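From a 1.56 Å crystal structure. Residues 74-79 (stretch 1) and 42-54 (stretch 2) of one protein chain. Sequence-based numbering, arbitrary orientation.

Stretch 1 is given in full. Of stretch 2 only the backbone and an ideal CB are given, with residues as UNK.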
# COMPACT_ATOMS: atom_id res chain seq x y z
N ASP A 74 -2.59 15.18 1.22
CA ASP A 74 -3.65 16.14 1.52
C ASP A 74 -4.97 15.49 1.93
O ASP A 74 -5.72 16.06 2.71
CB ASP A 74 -3.90 17.07 0.32
CG ASP A 74 -2.90 18.22 0.24
OD1 ASP A 74 -2.11 18.40 1.19
OD2 ASP A 74 -2.90 18.95 -0.78
N GLU A 75 -5.24 14.30 1.41
CA GLU A 75 -6.56 13.70 1.61
C GLU A 75 -6.56 12.52 2.58
O GLU A 75 -7.51 11.74 2.62
CB GLU A 75 -7.16 13.30 0.25
CG GLU A 75 -7.46 14.51 -0.62
CD GLU A 75 -7.84 14.17 -2.05
OE1 GLU A 75 -8.44 13.10 -2.27
OE2 GLU A 75 -7.56 14.99 -2.95
N GLY A 76 -5.50 12.39 3.36
CA GLY A 76 -5.50 11.48 4.50
C GLY A 76 -4.93 10.10 4.27
O GLY A 76 -5.02 9.23 5.14
N HIS A 77 -4.33 9.88 3.10
CA HIS A 77 -3.77 8.58 2.78
C HIS A 77 -2.33 8.47 3.25
O HIS A 77 -1.73 9.45 3.72
CB HIS A 77 -3.87 8.34 1.27
CG HIS A 77 -5.26 8.54 0.74
ND1 HIS A 77 -6.28 7.64 0.96
CD2 HIS A 77 -5.81 9.56 0.04
CE1 HIS A 77 -7.39 8.08 0.40
NE2 HIS A 77 -7.13 9.25 -0.17
N GLN A 78 -1.77 7.27 3.14
CA GLN A 78 -0.38 7.03 3.48
C GLN A 78 0.41 6.60 2.26
O GLN A 78 -0.04 5.78 1.47
CB GLN A 78 -0.27 5.97 4.57
CG GLN A 78 1.17 5.72 4.99
CD GLN A 78 1.28 4.82 6.20
OE1 GLN A 78 0.30 4.21 6.63
NE2 GLN A 78 2.48 4.72 6.74
N ILE A 79 1.60 7.17 2.10
CA ILE A 79 2.49 6.77 1.02
C ILE A 79 3.58 5.85 1.54
O ILE A 79 4.30 6.19 2.49
CB ILE A 79 3.14 8.00 0.35
CG1 ILE A 79 2.04 8.95 -0.15
CG2 ILE A 79 4.09 7.57 -0.76
CD1 ILE A 79 2.55 10.30 -0.61
N UNK A 42 -9.30 6.56 -8.53
CA UNK A 42 -9.25 5.77 -7.31
C UNK A 42 -9.37 6.68 -6.08
O UNK A 42 -10.13 6.40 -5.15
CB UNK A 42 -7.95 4.96 -7.25
N UNK A 43 -8.62 7.77 -6.09
CA UNK A 43 -8.66 8.73 -4.99
C UNK A 43 -10.02 9.41 -4.90
O UNK A 43 -10.50 9.70 -3.81
CB UNK A 43 -7.56 9.78 -5.16
N UNK A 44 -10.63 9.66 -6.06
CA UNK A 44 -11.96 10.24 -6.10
C UNK A 44 -12.96 9.32 -5.40
O UNK A 44 -13.76 9.77 -4.58
CB UNK A 44 -12.39 10.50 -7.55
N UNK A 45 -12.90 8.03 -5.72
CA UNK A 45 -13.83 7.06 -5.13
C UNK A 45 -13.61 6.92 -3.63
O UNK A 45 -14.57 6.87 -2.86
CB UNK A 45 -13.68 5.70 -5.81
N UNK A 46 -12.35 6.87 -3.22
CA UNK A 46 -12.02 6.78 -1.80
C UNK A 46 -12.53 8.01 -1.05
O UNK A 46 -13.07 7.89 0.05
CB UNK A 46 -10.51 6.63 -1.61
N UNK A 47 -12.38 9.17 -1.67
CA UNK A 47 -12.88 10.42 -1.10
C UNK A 47 -14.40 10.38 -0.92
O UNK A 47 -14.92 10.80 0.11
CB UNK A 47 -12.49 11.60 -1.99
N UNK A 48 -15.10 9.87 -1.93
CA UNK A 48 -16.56 9.84 -1.90
C UNK A 48 -17.09 9.02 -0.72
O UNK A 48 -18.20 9.28 -0.24
CB UNK A 48 -17.10 9.27 -3.21
N UNK A 49 -16.31 8.06 -0.25
CA UNK A 49 -16.75 7.27 0.89
C UNK A 49 -15.86 7.48 2.12
O UNK A 49 -15.81 6.62 3.00
CB UNK A 49 -16.78 5.79 0.51
N UNK A 50 -15.18 8.63 2.16
CA UNK A 50 -14.39 9.06 3.32
C UNK A 50 -13.48 7.94 3.82
O UNK A 50 -13.45 7.63 5.01
CB UNK A 50 -15.31 9.52 4.45
N UNK A 51 -12.73 7.34 2.91
CA UNK A 51 -11.92 6.19 3.24
C UNK A 51 -10.46 6.42 2.90
O UNK A 51 -10.15 6.82 1.77
CB UNK A 51 -12.44 4.95 2.51
N UNK A 52 -9.56 6.18 3.87
CA UNK A 52 -8.13 6.28 3.62
C UNK A 52 -7.56 4.97 3.11
O UNK A 52 -8.13 3.91 3.36
CB UNK A 52 -7.40 6.71 4.89
N UNK A 53 -6.44 5.06 2.40
CA UNK A 53 -5.76 3.87 1.92
C UNK A 53 -4.26 4.11 1.97
O UNK A 53 -3.81 5.23 2.22
CB UNK A 53 -6.21 3.51 0.50
N UNK A 54 -3.49 3.05 1.74
CA UNK A 54 -2.04 3.15 1.72
C UNK A 54 -1.56 2.78 0.32
O UNK A 54 -1.93 1.73 -0.21
CB UNK A 54 -1.40 2.25 2.78

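Position 42 lies in a helix, and its CB has nothing of stretch 1 within 5.5 Å. Many helix-compatible residues would suit. The deposited residue is Leu 42.

Position 43 points its CB toward stretch 1, 4.5 Å from Glu 75 OE1 and 5.0 Å from His 77 NE2. A polar group could address either atom; an aliphatic chain could pack on the imidazole. It is Leu 43, and its CD2 comes to 3.5 Å from His 77 NE2. One water donates to Leu 43 O at 2.9 Å and to Glu 75 OE1 at 2.7 Å, both measured from the water O, which is also 2.7 Å from His 77 NE2.

Positions 44 and 45 find nothing of stretch 1 near their CB atoms. Polar or charged residues would be accepted. They are Asp 44 and Glu 45.

Position 46 points toward stretch 1, with its CB 4.0 Å from His 77 CE1. A small or aliphatic side chain would suit this ring carbon. It is Leu 46, with CD1 at 3.9 Å from His 77 CE1.

Position 47 points sideways, its CB 4.3 Å from Glu 75 OE1. Small or polar residues are plausible beside the carboxylate. It is Ser 47; OG makes no hydrogen bond to Glu 75.

Positions 48 to 50 are out of contact. At 49 the chain leaves helical angles, and at 50 phi is positive, 49°, which favours glycine, asparagine or aspartate but permits others. They are Glu 48, Gln 49 and the poorly ordered His 50.

Position 51 points away, so its side chain is little constrained by stretch 1. Its O lies at the edge of the imidazole, 3.3 Å from His 77 CE1. It is Thr 51, whose OG1 donates to Gln 49 O at 2.9 Å.

Position 52 has phi -88°, and its CB is 3.5 Å from Gly 76 O. Proline or a modest side chain would suit. It is Pro 52; its CB settles 3.7 Å from Gly 76 O.

Position 53 has its CB 4.2 Å from His 77 ND1. A small residue is reasonable, since the backbone makes the bonds: the N of 53 donates to His 77 ND1 at 3.0 Å, and Gln 78 N donates to the O of 53 at 3.0 Å. It is Ala 53.

Position 54 pairs with Gln 78 in a parallel bridge, side chains on the same face. Beta-branched or polar residues would suit. It is Thr 54, with OG1 3.8 Å from Gln 78 OE1.

Stretch 2, residues 42-54: LLDELSEQHTPAT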
# COMPACT_ATOMS: atom_id res chain seq x y z
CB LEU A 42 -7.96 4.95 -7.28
CG LEU A 42 -7.67 3.98 -6.15
CD1 LEU A 42 -8.91 3.21 -5.86
CD2 LEU A 42 -6.55 3.04 -6.58
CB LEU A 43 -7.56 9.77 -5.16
CG LEU A 43 -6.12 9.30 -4.92
CD1 LEU A 43 -5.15 10.34 -5.42
CD2 LEU A 43 -5.90 9.04 -3.44
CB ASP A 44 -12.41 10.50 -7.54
CG ASP A 44 -11.69 11.67 -8.18
OD1 ASP A 44 -11.04 12.46 -7.46
OD2 ASP A 44 -11.77 11.81 -9.42
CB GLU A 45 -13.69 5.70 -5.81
CG GLU A 45 -14.05 5.67 -7.29
CD GLU A 45 -15.49 6.06 -7.57
OE1 GLU A 45 -16.35 5.87 -6.67
OE2 GLU A 45 -15.78 6.54 -8.68
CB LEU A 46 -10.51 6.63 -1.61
CG LEU A 46 -9.99 5.24 -2.01
CD1 LEU A 46 -8.46 5.25 -2.04
CD2 LEU A 46 -10.51 4.19 -1.04
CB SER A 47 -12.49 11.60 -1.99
OG SER A 47 -13.06 12.81 -1.51
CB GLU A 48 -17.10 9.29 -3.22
CG GLU A 48 -17.09 10.31 -4.35
CD GLU A 48 -17.44 9.72 -5.70
OE1 GLU A 48 -16.74 10.02 -6.69
OE2 GLU A 48 -18.44 8.96 -5.78
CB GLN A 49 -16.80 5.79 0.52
CG GLN A 49 -17.73 5.52 -0.64
CD GLN A 49 -18.03 4.05 -0.82
OE1 GLN A 49 -18.28 3.33 0.14
NE2 GLN A 49 -18.00 3.60 -2.07
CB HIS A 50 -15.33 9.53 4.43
CG HIS A 50 -14.62 10.16 5.60
ND1 HIS A 50 -14.82 9.76 6.90
CD2 HIS A 50 -13.70 11.16 5.65
CE1 HIS A 50 -14.07 10.48 7.70
NE2 HIS A 50 -13.38 11.34 6.97
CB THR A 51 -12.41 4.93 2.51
OG1 THR A 51 -13.72 4.58 2.98
CG2 THR A 51 -11.47 3.77 2.74
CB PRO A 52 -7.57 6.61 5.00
CG PRO A 52 -8.47 5.84 5.93
CD PRO A 52 -9.85 5.85 5.27
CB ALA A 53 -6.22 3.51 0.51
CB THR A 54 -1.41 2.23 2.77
OG1 THR A 54 -1.99 2.53 4.04
CG2 THR A 54 0.11 2.42 2.84
O HOH W 1 -9.05 10.55 -1.49
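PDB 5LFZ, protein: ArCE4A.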